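Local coordinates for protein putative NADPH-dependent oxidoreductase (Desulfitobacterium hafniense DCB-2, PDB 3DB2) that is a putative NADPH-dependent oxidoreductase that probably binds a nicotinamide cofactor in its Rossmann-fold domain, beside a GFO/IDH/MocA-type C-terminal domain, at residues 18-23 / 304-309; 66-71 / 312-317; 92-97 / 308-313. All blocks are in the same frame, centred on the assembly; numbering follows the deposited sequence.

Contact 1: residues 18-23 / 304-309; sequences YVMADA and RVEVEE
Met-20, present as selenomethionine, carries the tight part of this contact: its terminal methyl CE presses on Val-307 CG2 at 3.4 Å, closer than carbons usually sit. Its chain starts with CG anti to the carbonyl carbon (chi1 -74°) and then bends twice, at chi2 and chi3, which swings CE across to the facing helix. The same methyl lies 3.8 Å from Glu-306 OE2, the two side chains crossing at about a right angle. This buried carboxylate oxygen is hydrogen-bonded to the hydroxyl of Tyr-94, and Arg-128 also lies against the glutamate.

Towards the solvent side the fit loosens. Arg-304 lays its extended aliphatic chain past the carbonyl of Ala-23, with CD 4.0 Å from Ala-23 O, and no hydrogen bond joins the two segments. The arginine spends its charge along its own helix: NE donates to Glu-308 OE2 over 2.9 Å in a nearly straight bond (170°), lying in the guanidinium plane but reaching the oxygen from above the carboxylate plane. Ser-27 OG is a second partner of that oxygen.

The axes of segments 18-23 and 304-309 pass 9.8 Å apart at 78°. Helix 15-24, which follows the probable Rossmann glycine-rich turn, meets helix 302-316, where Leu-303 adds to the packing, helix 40-50 through Ala-21, and, through Met-20, Tyr-94 and Glu-96 of strand 92-96.

Contact 2: residues 66-71 / 312-317; sequences DVEMVI and DVIRNG
Glu-68 and Arg-315 join the segments through a two-pronged, end-on salt bridge. From CB, which points toward the helix, the glutamate puts CG anti to the carbonyl carbon (chi1 -50°) and runs on extended to its carboxylate. CD ends 3.4 Å from Arg-315 NH2. One branch, OE1, accepts from Arg-315 NH1 at 2.9 Å and also brushes the methyl Ile-314 CG2; the other, OE2, accepts from Arg-315 NH2 at 2.6 Å. Both oxygens use their syn lone pairs, and the carboxylate and guanidinium planes stand only 25° apart, although the NH2 bond is the more bent of the two and its acceptor is tilted from the guanidinium plane.

The bridge ties the residue just before strand 69-72, the fourth strand in sequence of the parallel Rossmann sheet, to the last turn of helix 302-316, which lies against that sheet. Each partner is held further: Glu-68 OE2 also accepts from the backbone N of Gly-7 on strand 6-11, while Arg-315 gives NE to Asn-4 O and NH2 to Pro-5 O, so the guanidinium's rotation is fixed by several acceptors. An alanine in place of Glu-68 removes both oxygens, which would probably leave the guanidinium with backbone carbonyls but no countercharge here, and Gly-7 N without this acceptor.

Deeper in, the contact turns apolar. Ile-314 CD1 rests 4.1 Å from Met-69 CB, and the selenomethionine chain continues among Val-8, Leu-30 and Tyr-94.

Contact 3: residues 92-97 / 308-313; sequences HIYVEK and EEVADV
A small, mainly apolar helix-on-sheet contact is made by Val-310, which points from helix 302-316 toward strand 92-96, in the interior of the Rossmann domain. The closest CA atoms, those of Tyr-94 and Val-310, lie 7.4 Å apart, and the two segments bury 113 Å² in all.

Val-310 touches with both branches. CG2 comes to the edge of the Tyr-94 ring, near its plane, 4.4 Å from CD2, while CG1 reaches the strand's backbone at 4.5 Å from Ile-93 O. Tyr-94 sends its ring off the sheet with CG anti to the backbone N (chi1 177°), and this lifts the phenol alongside the helix, its hydroxyl at Glu-306. Met-69 on strand 69-72 and Leu-121 on strand 120-123 also touch the valine, so it sits over three adjacent strands.

Side chains alternate along the strand, so the two faces of the parallel sheet meet different helices: Tyr-94 faces helix 302-316, whereas the side chain of Ile-93 points away and packs on Ile-83 and Cys-86 of helix 79-88. The strand ends at Glu-96, and Lys-97 follows in the loop; the two begin the Glu-Lys-Pro sequence characteristic of this family. Here Glu-96 OE1 accepts from Lys-97 N at 2.7 Å, and its other oxygen pairs with Trp-16 NE1.

With no hydrogen bond or charge pair between the segments, and no side-chain approach closer than that of the valine to the ring edge, the contact is a loose one that rests mainly on burying apolar surface, and it leaves directional bonding to the phenol's outer end.

All three contacts bring helix 302-316 against the Rossmann domain, and they follow one another along it. Contacts 1 and 3 are buried and centred about 10 Å apart, and they meet through the Glu-306 and Tyr-94 pair; contact 2 is partly buried, at the helix's C-terminal end and farther from the chain's centre. Contacts 2 and 3 use the neighbouring strands 69-72 and 92-96, joined by backbone hydrogen bonds between Val-70 and both His-92 and Tyr-94, whereas contact 1 meets a helix. Chemistry follows place: methyl groups and an aromatic edge inside, with one buried carboxylate in contact 1, whose salt bridge stays within one helix, and a charged pair across the segments in contact 2.

Contact 1: residues 18-23 / 304-309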
loop_
_atom_site.group_PDB
_atom_site.type_symbol
_atom_site.label_atom_id
_atom_site.label_comp_id
_atom_site.label_asym_id
_atom_site.label_seq_id
_atom_site.Cartn_x
_atom_site.Cartn_y
_atom_site.Cartn_z
ATOM N N TYR C 18 7.134 30.507 -11.950
ATOM C CA TYR C 18 7.208 30.472 -13.399
ATOM C C TYR C 18 6.401 29.303 -13.992
ATOM O O TYR C 18 5.755 29.370 -15.030
ATOM C CB TYR C 18 8.682 30.337 -13.809
ATOM C CG TYR C 18 9.539 31.561 -13.576
ATOM C CD1 TYR C 18 9.969 31.966 -12.327
ATOM C CD2 TYR C 18 9.907 32.340 -14.662
ATOM C CE1 TYR C 18 10.745 33.101 -12.149
ATOM C CE2 TYR C 18 10.684 33.468 -14.505
ATOM C CZ TYR C 18 11.106 33.847 -13.253
ATOM O OH TYR C 18 11.881 34.984 -13.157
ATOM N N VAL C 19 6.476 28.151 -13.342
ATOM C CA VAL C 19 5.626 27.033 -13.781
ATOM C C VAL C 19 4.167 27.465 -13.732
ATOM O O VAL C 19 3.462 27.164 -14.698
ATOM C CB VAL C 19 5.861 25.791 -12.922
ATOM C CG1 VAL C 19 4.877 24.655 -13.189
ATOM C CG2 VAL C 19 7.283 25.303 -13.189
HETATM N N MSE C 20 3.784 28.158 -12.650
HETATM C CA MSE C 20 2.390 28.600 -12.539
HETATM C C MSE C 20 2.060 29.554 -13.676
HETATM O O MSE C 20 1.073 29.339 -14.383
HETATM C CB MSE C 20 2.092 29.227 -11.179
HETATM C CG MSE C 20 1.976 28.286 -9.980
HETATM SE SE MSE C 20 0.747 26.775 -10.250
HETATM C CE MSE C 20 -0.884 27.821 -10.345
ATOM N N ALA C 21 2.883 30.593 -13.863
ATOM C CA ALA C 21 2.575 31.601 -14.874
ATOM C C ALA C 21 2.592 31.034 -16.285
ATOM O O ALA C 21 1.813 31.438 -17.146
ATOM C CB ALA C 21 3.560 32.768 -14.736
ATOM N N ASP C 22 3.478 30.096 -16.565
ATOM C CA ASP C 22 3.481 29.418 -17.851
ATOM C C ASP C 22 2.100 28.842 -18.148
ATOM O O ASP C 22 1.564 28.835 -19.251
ATOM C CB ASP C 22 4.540 28.317 -17.843
ATOM C CG ASP C 22 5.934 28.863 -18.068
ATOM O OD1 ASP C 22 6.074 30.087 -18.275
ATOM O OD2 ASP C 22 6.887 28.054 -18.010
ATOM N N ALA C 23 1.417 28.347 -17.119
ATOM C CA ALA C 23 0.049 27.870 -17.364
ATOM C C ALA C 23 -0.991 28.969 -17.322
ATOM O O ALA C 23 -1.814 29.083 -18.249
ATOM C CB ALA C 23 -0.220 26.784 -16.329
ATOM N N ARG C 304 -3.704 25.623 -14.668
ATOM C CA ARG C 304 -4.486 26.721 -15.221
ATOM C C ARG C 304 -5.888 26.797 -14.646
ATOM O O ARG C 304 -6.353 27.857 -14.231
ATOM C CB ARG C 304 -4.593 26.560 -16.742
ATOM C CG ARG C 304 -5.519 27.560 -17.404
ATOM C CD ARG C 304 -5.384 27.479 -18.923
ATOM N NE ARG C 304 -6.383 28.310 -19.590
ATOM C CZ ARG C 304 -6.552 28.396 -20.901
ATOM N NH1 ARG C 304 -5.820 27.713 -21.757
ATOM N NH2 ARG C 304 -7.497 29.188 -21.390
ATOM N N VAL C 305 -6.581 25.653 -14.600
ATOM C CA VAL C 305 -7.973 25.679 -14.146
ATOM C C VAL C 305 -8.069 26.060 -12.675
ATOM O O VAL C 305 -9.090 26.652 -12.299
ATOM C CB VAL C 305 -8.739 24.370 -14.375
ATOM C CG1 VAL C 305 -8.814 24.073 -15.860
ATOM C CG2 VAL C 305 -8.110 23.218 -13.588
ATOM N N GLU C 306 -7.077 25.766 -11.855
ATOM C CA GLU C 306 -7.228 26.104 -10.431
ATOM C C GLU C 306 -7.161 27.609 -10.177
ATOM O O GLU C 306 -7.908 28.118 -9.339
ATOM C CB GLU C 306 -6.228 25.332 -9.593
ATOM C CG GLU C 306 -4.819 25.835 -9.423
ATOM C CD GLU C 306 -3.952 24.969 -8.510
ATOM O OE1 GLU C 306 -4.446 24.394 -7.520
ATOM O OE2 GLU C 306 -2.741 24.861 -8.773
ATOM N N VAL C 307 -6.303 28.316 -10.912
ATOM C CA VAL C 307 -6.259 29.783 -10.836
ATOM C C VAL C 307 -7.514 30.404 -11.435
ATOM O O VAL C 307 -8.117 31.342 -10.890
ATOM C CB VAL C 307 -4.968 30.312 -11.498
ATOM C CG1 VAL C 307 -4.846 31.826 -11.333
ATOM C CG2 VAL C 307 -3.742 29.596 -10.912
ATOM N N GLU C 308 -7.978 29.879 -12.568
ATOM C CA GLU C 308 -9.188 30.321 -13.231
ATOM C C GLU C 308 -10.450 30.205 -12.365
ATOM O O GLU C 308 -11.382 31.005 -12.495
ATOM C CB GLU C 308 -9.456 29.548 -14.534
ATOM C CG GLU C 308 -8.562 30.035 -15.681
ATOM C CD GLU C 308 -8.773 29.212 -16.935
ATOM O OE1 GLU C 308 -9.329 28.085 -16.870
ATOM O OE2 GLU C 308 -8.382 29.682 -18.020
ATOM N N GLU C 309 -10.473 29.203 -11.487
ATOM C CA GLU C 309 -11.606 28.999 -10.601
ATOM C C GLU C 309 -11.717 30.188 -9.649
ATOM O O GLU C 309 -12.786 30.649 -9.240
ATOM C CB GLU C 309 -11.415 27.724 -9.785
ATOM C CG GLU C 309 -12.239 27.616 -8.514
ATOM C CD GLU C 309 -12.361 26.190 -8.012
ATOM O OE1 GLU C 309 -12.935 25.332 -8.726
ATOM O OE2 GLU C 309 -11.859 25.924 -6.910
#

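Contact 2: residues 66-71 / 312-317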
loop_
_atom_site.group_PDB
_atom_site.type_symbol
_atom_site.label_atom_id
_atom_site.label_comp_id
_atom_site.label_asym_id
_atom_site.label_seq_id
_atom_site.Cartn_x
_atom_site.Cartn_y
_atom_site.Cartn_z
ATOM N N ASP C 66 -6.081 47.450 -9.883
ATOM C CA ASP C 66 -6.334 46.435 -10.893
ATOM C C ASP C 66 -5.707 45.112 -10.440
ATOM O O ASP C 66 -5.846 44.085 -11.101
ATOM C CB ASP C 66 -5.870 46.845 -12.291
ATOM C CG ASP C 66 -4.471 47.400 -12.384
ATOM O OD1 ASP C 66 -3.893 47.689 -11.319
ATOM O OD2 ASP C 66 -3.970 47.542 -13.528
ATOM N N VAL C 67 -5.037 45.098 -9.291
ATOM C CA VAL C 67 -4.685 43.780 -8.725
ATOM C C VAL C 67 -5.871 43.297 -7.886
ATOM O O VAL C 67 -6.112 43.869 -6.829
ATOM C CB VAL C 67 -3.395 43.810 -7.907
ATOM C CG1 VAL C 67 -3.252 42.559 -7.045
ATOM C CG2 VAL C 67 -2.223 43.919 -8.864
ATOM N N GLU C 68 -6.579 42.291 -8.399
ATOM C CA GLU C 68 -7.755 41.773 -7.713
ATOM C C GLU C 68 -7.413 40.519 -6.890
ATOM O O GLU C 68 -8.068 40.263 -5.875
ATOM C CB GLU C 68 -8.888 41.467 -8.695
ATOM C CG GLU C 68 -9.195 42.608 -9.656
ATOM C CD GLU C 68 -10.358 42.285 -10.569
ATOM O OE1 GLU C 68 -11.477 42.132 -10.031
ATOM O OE2 GLU C 68 -10.151 42.203 -11.798
HETATM N N MSE C 69 -6.436 39.774 -7.374
HETATM C CA MSE C 69 -6.070 38.493 -6.775
HETATM C C MSE C 69 -4.539 38.398 -6.726
HETATM O O MSE C 69 -3.851 38.789 -7.679
HETATM C CB MSE C 69 -6.519 37.327 -7.670
HETATM C CG MSE C 69 -6.181 35.951 -7.086
HETATM SE SE MSE C 69 -6.087 34.533 -8.434
HETATM C CE MSE C 69 -7.497 35.107 -9.606
ATOM N N VAL C 70 -4.019 37.849 -5.644
ATOM C CA VAL C 70 -2.594 37.532 -5.573
ATOM C C VAL C 70 -2.385 36.017 -5.683
ATOM O O VAL C 70 -3.183 35.206 -5.229
ATOM C CB VAL C 70 -1.935 38.042 -4.289
ATOM C CG1 VAL C 70 -1.979 39.573 -4.223
ATOM C CG2 VAL C 70 -2.614 37.471 -3.048
ATOM N N ILE C 71 -1.251 35.672 -6.285
ATOM C CA ILE C 71 -0.831 34.280 -6.502
ATOM C C ILE C 71 0.454 34.078 -5.716
ATOM O O ILE C 71 1.538 34.517 -6.128
ATOM C CB ILE C 71 -0.707 34.033 -8.003
ATOM C CG1 ILE C 71 -2.070 34.203 -8.721
ATOM C CG2 ILE C 71 -0.086 32.668 -8.300
ATOM C CD1 ILE C 71 -1.986 34.218 -10.212
ATOM N N ASP C 312 -13.200 32.914 -11.598
ATOM C CA ASP C 312 -14.630 32.637 -11.802
ATOM C C ASP C 312 -15.427 33.005 -10.562
ATOM O O ASP C 312 -16.492 33.631 -10.665
ATOM C CB ASP C 312 -14.859 31.174 -12.154
ATOM C CG ASP C 312 -14.574 30.885 -13.615
ATOM O OD1 ASP C 312 -14.146 31.794 -14.339
ATOM O OD2 ASP C 312 -14.770 29.735 -14.059
ATOM N N VAL C 313 -14.958 32.619 -9.364
ATOM C CA VAL C 313 -15.694 33.020 -8.171
ATOM C C VAL C 313 -15.560 34.494 -7.812
ATOM O O VAL C 313 -16.421 35.062 -7.132
ATOM C CB VAL C 313 -15.304 32.138 -6.960
ATOM C CG1 VAL C 313 -15.622 30.696 -7.346
ATOM C CG2 VAL C 313 -13.868 32.361 -6.563
ATOM N N ILE C 314 -14.509 35.179 -8.242
ATOM C CA ILE C 314 -14.486 36.634 -7.994
ATOM C C ILE C 314 -15.517 37.313 -8.885
ATOM O O ILE C 314 -16.233 38.190 -8.409
ATOM C CB ILE C 314 -13.101 37.250 -8.213
ATOM C CG1 ILE C 314 -12.096 36.980 -7.076
ATOM C CG2 ILE C 314 -13.106 38.761 -8.430
ATOM C CD1 ILE C 314 -10.658 37.090 -7.594
ATOM N N ARG C 315 -15.629 36.903 -10.147
ATOM C CA ARG C 315 -16.518 37.574 -11.082
ATOM C C ARG C 315 -17.972 37.139 -10.908
ATOM O O ARG C 315 -18.877 37.965 -11.080
ATOM C CB ARG C 315 -16.088 37.344 -12.526
ATOM C CG ARG C 315 -14.811 38.067 -12.937
ATOM C CD ARG C 315 -15.096 39.445 -13.542
ATOM N NE ARG C 315 -13.898 40.200 -13.870
ATOM C CZ ARG C 315 -13.171 40.928 -13.047
ATOM N NH1 ARG C 315 -13.520 41.025 -11.776
ATOM N NH2 ARG C 315 -12.077 41.602 -13.385
ATOM N N ASN C 316 -18.207 35.875 -10.587
ATOM C CA ASN C 316 -19.535 35.285 -10.666
ATOM C C ASN C 316 -20.087 34.861 -9.312
ATOM O O ASN C 316 -21.240 34.427 -9.213
ATOM C CB ASN C 316 -19.537 34.053 -11.571
ATOM C CG ASN C 316 -19.009 34.248 -12.973
ATOM O OD1 ASN C 316 -19.163 35.300 -13.595
ATOM N ND2 ASN C 316 -18.383 33.229 -13.549
ATOM N N GLY C 317 -19.287 34.950 -8.266
ATOM C CA GLY C 317 -19.701 34.573 -6.929
ATOM C C GLY C 317 -19.459 33.097 -6.628
ATOM O O GLY C 317 -19.091 32.283 -7.476
#

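Contact 3: residues 92-97 / 308-313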
loop_
_atom_site.group_PDB
_atom_site.type_symbol
_atom_site.label_atom_id
_atom_site.label_comp_id
_atom_site.label_asym_id
_atom_site.label_seq_id
_atom_site.Cartn_x
_atom_site.Cartn_y
_atom_site.Cartn_z
ATOM N N HIS C 92 -8.140 39.041 -3.102
ATOM C CA HIS C 92 -8.486 37.618 -3.151
ATOM C C HIS C 92 -7.206 36.801 -3.232
ATOM O O HIS C 92 -6.167 37.233 -3.741
ATOM C CB HIS C 92 -9.451 37.384 -4.303
ATOM C CG HIS C 92 -10.656 38.282 -4.205
ATOM N ND1 HIS C 92 -11.071 39.138 -5.203
ATOM C CD2 HIS C 92 -11.525 38.524 -3.214
ATOM C CE1 HIS C 92 -12.149 39.809 -4.825
ATOM N NE2 HIS C 92 -12.473 39.446 -3.587
ATOM N N ILE C 93 -7.223 35.558 -2.702
ATOM C CA ILE C 93 -6.011 34.839 -2.417
ATOM C C ILE C 93 -5.949 33.506 -3.159
ATOM O O ILE C 93 -6.845 32.678 -3.003
ATOM C CB ILE C 93 -5.893 34.529 -0.912
ATOM C CG1 ILE C 93 -5.941 35.733 0.041
ATOM C CG2 ILE C 93 -4.648 33.695 -0.668
ATOM C CD1 ILE C 93 -4.749 36.662 -0.089
ATOM N N TYR C 94 -4.895 33.316 -3.927
ATOM C CA TYR C 94 -4.410 32.000 -4.343
ATOM C C TYR C 94 -3.105 31.790 -3.553
ATOM O O TYR C 94 -2.177 32.601 -3.586
ATOM C CB TYR C 94 -4.304 31.846 -5.867
ATOM C CG TYR C 94 -3.736 30.486 -6.225
ATOM C CD1 TYR C 94 -2.365 30.262 -6.325
ATOM C CD2 TYR C 94 -4.578 29.412 -6.454
ATOM C CE1 TYR C 94 -1.816 29.051 -6.633
ATOM C CE2 TYR C 94 -4.050 28.166 -6.773
ATOM C CZ TYR C 94 -2.687 28.005 -6.865
ATOM O OH TYR C 94 -2.119 26.791 -7.172
ATOM N N VAL C 95 -3.014 30.653 -2.868
ATOM C CA VAL C 95 -1.779 30.239 -2.229
ATOM C C VAL C 95 -1.479 28.777 -2.614
ATOM O O VAL C 95 -2.358 27.924 -2.755
ATOM C CB VAL C 95 -1.759 30.459 -0.714
ATOM C CG1 VAL C 95 -2.709 29.565 0.041
ATOM C CG2 VAL C 95 -0.344 30.273 -0.152
ATOM N N GLU C 96 -0.192 28.504 -2.835
ATOM C CA GLU C 96 0.221 27.161 -3.191
ATOM C C GLU C 96 0.041 26.264 -1.969
ATOM O O GLU C 96 0.001 26.686 -0.816
ATOM C CB GLU C 96 1.685 27.030 -3.578
ATOM C CG GLU C 96 1.870 26.848 -5.071
ATOM C CD GLU C 96 1.109 25.641 -5.589
ATOM O OE1 GLU C 96 0.728 24.717 -4.838
ATOM O OE2 GLU C 96 0.881 25.653 -6.817
ATOM N N LYS C 97 -0.046 24.967 -2.247
ATOM C CA LYS C 97 -0.204 23.988 -1.217
ATOM C C LYS C 97 1.023 23.783 -0.279
ATOM O O LYS C 97 2.102 24.042 -0.921
ATOM C CB LYS C 97 -0.570 22.577 -1.670
ATOM C CG LYS C 97 0.018 22.128 -2.970
ATOM C CD LYS C 97 1.528 22.111 -3.054
ATOM C CE LYS C 97 2.109 20.986 -2.204
ATOM N NZ LYS C 97 3.329 20.468 -2.913
ATOM N N GLU C 308 -7.978 29.879 -12.568
ATOM C CA GLU C 308 -9.188 30.321 -13.231
ATOM C C GLU C 308 -10.450 30.205 -12.365
ATOM O O GLU C 308 -11.382 31.005 -12.495
ATOM C CB GLU C 308 -9.456 29.548 -14.534
ATOM C CG GLU C 308 -8.562 30.035 -15.681
ATOM C CD GLU C 308 -8.773 29.212 -16.935
ATOM O OE1 GLU C 308 -9.329 28.085 -16.870
ATOM O OE2 GLU C 308 -8.382 29.682 -18.020
ATOM N N GLU C 309 -10.473 29.203 -11.487
ATOM C CA GLU C 309 -11.606 28.999 -10.601
ATOM C C GLU C 309 -11.717 30.188 -9.649
ATOM O O GLU C 309 -12.786 30.649 -9.240
ATOM C CB GLU C 309 -11.415 27.724 -9.785
ATOM C CG GLU C 309 -12.239 27.616 -8.514
ATOM C CD GLU C 309 -12.361 26.190 -8.012
ATOM O OE1 GLU C 309 -12.935 25.332 -8.726
ATOM O OE2 GLU C 309 -11.859 25.924 -6.910
ATOM N N VAL C 310 -10.562 30.710 -9.223
ATOM C CA VAL C 310 -10.649 31.840 -8.276
ATOM C C VAL C 310 -11.268 33.047 -9.000
ATOM O O VAL C 310 -12.133 33.728 -8.459
ATOM C CB VAL C 310 -9.309 32.201 -7.643
ATOM C CG1 VAL C 310 -9.476 33.307 -6.596
ATOM C CG2 VAL C 310 -8.677 30.986 -6.977
ATOM N N ALA C 311 -10.811 33.289 -10.220
ATOM C CA ALA C 311 -11.309 34.341 -11.077
ATOM C C ALA C 311 -12.805 34.160 -11.337
ATOM O O ALA C 311 -13.530 35.149 -11.272
ATOM C CB ALA C 311 -10.620 34.377 -12.431
ATOM N N ASP C 312 -13.200 32.914 -11.598
ATOM C CA ASP C 312 -14.630 32.637 -11.802
ATOM C C ASP C 312 -15.427 33.005 -10.562
ATOM O O ASP C 312 -16.492 33.631 -10.665
ATOM C CB ASP C 312 -14.859 31.174 -12.154
ATOM C CG ASP C 312 -14.574 30.885 -13.615
ATOM O OD1 ASP C 312 -14.146 31.794 -14.339
ATOM O OD2 ASP C 312 -14.770 29.735 -14.059
ATOM N N VAL C 313 -14.958 32.619 -9.364
ATOM C CA VAL C 313 -15.694 33.020 -8.171
ATOM C C VAL C 313 -15.560 34.494 -7.812
ATOM O O VAL C 313 -16.421 35.062 -7.132
ATOM C CB VAL C 313 -15.304 32.138 -6.960
ATOM C CG1 VAL C 313 -15.622 30.696 -7.346
ATOM C CG2 VAL C 313 -13.868 32.361 -6.563
#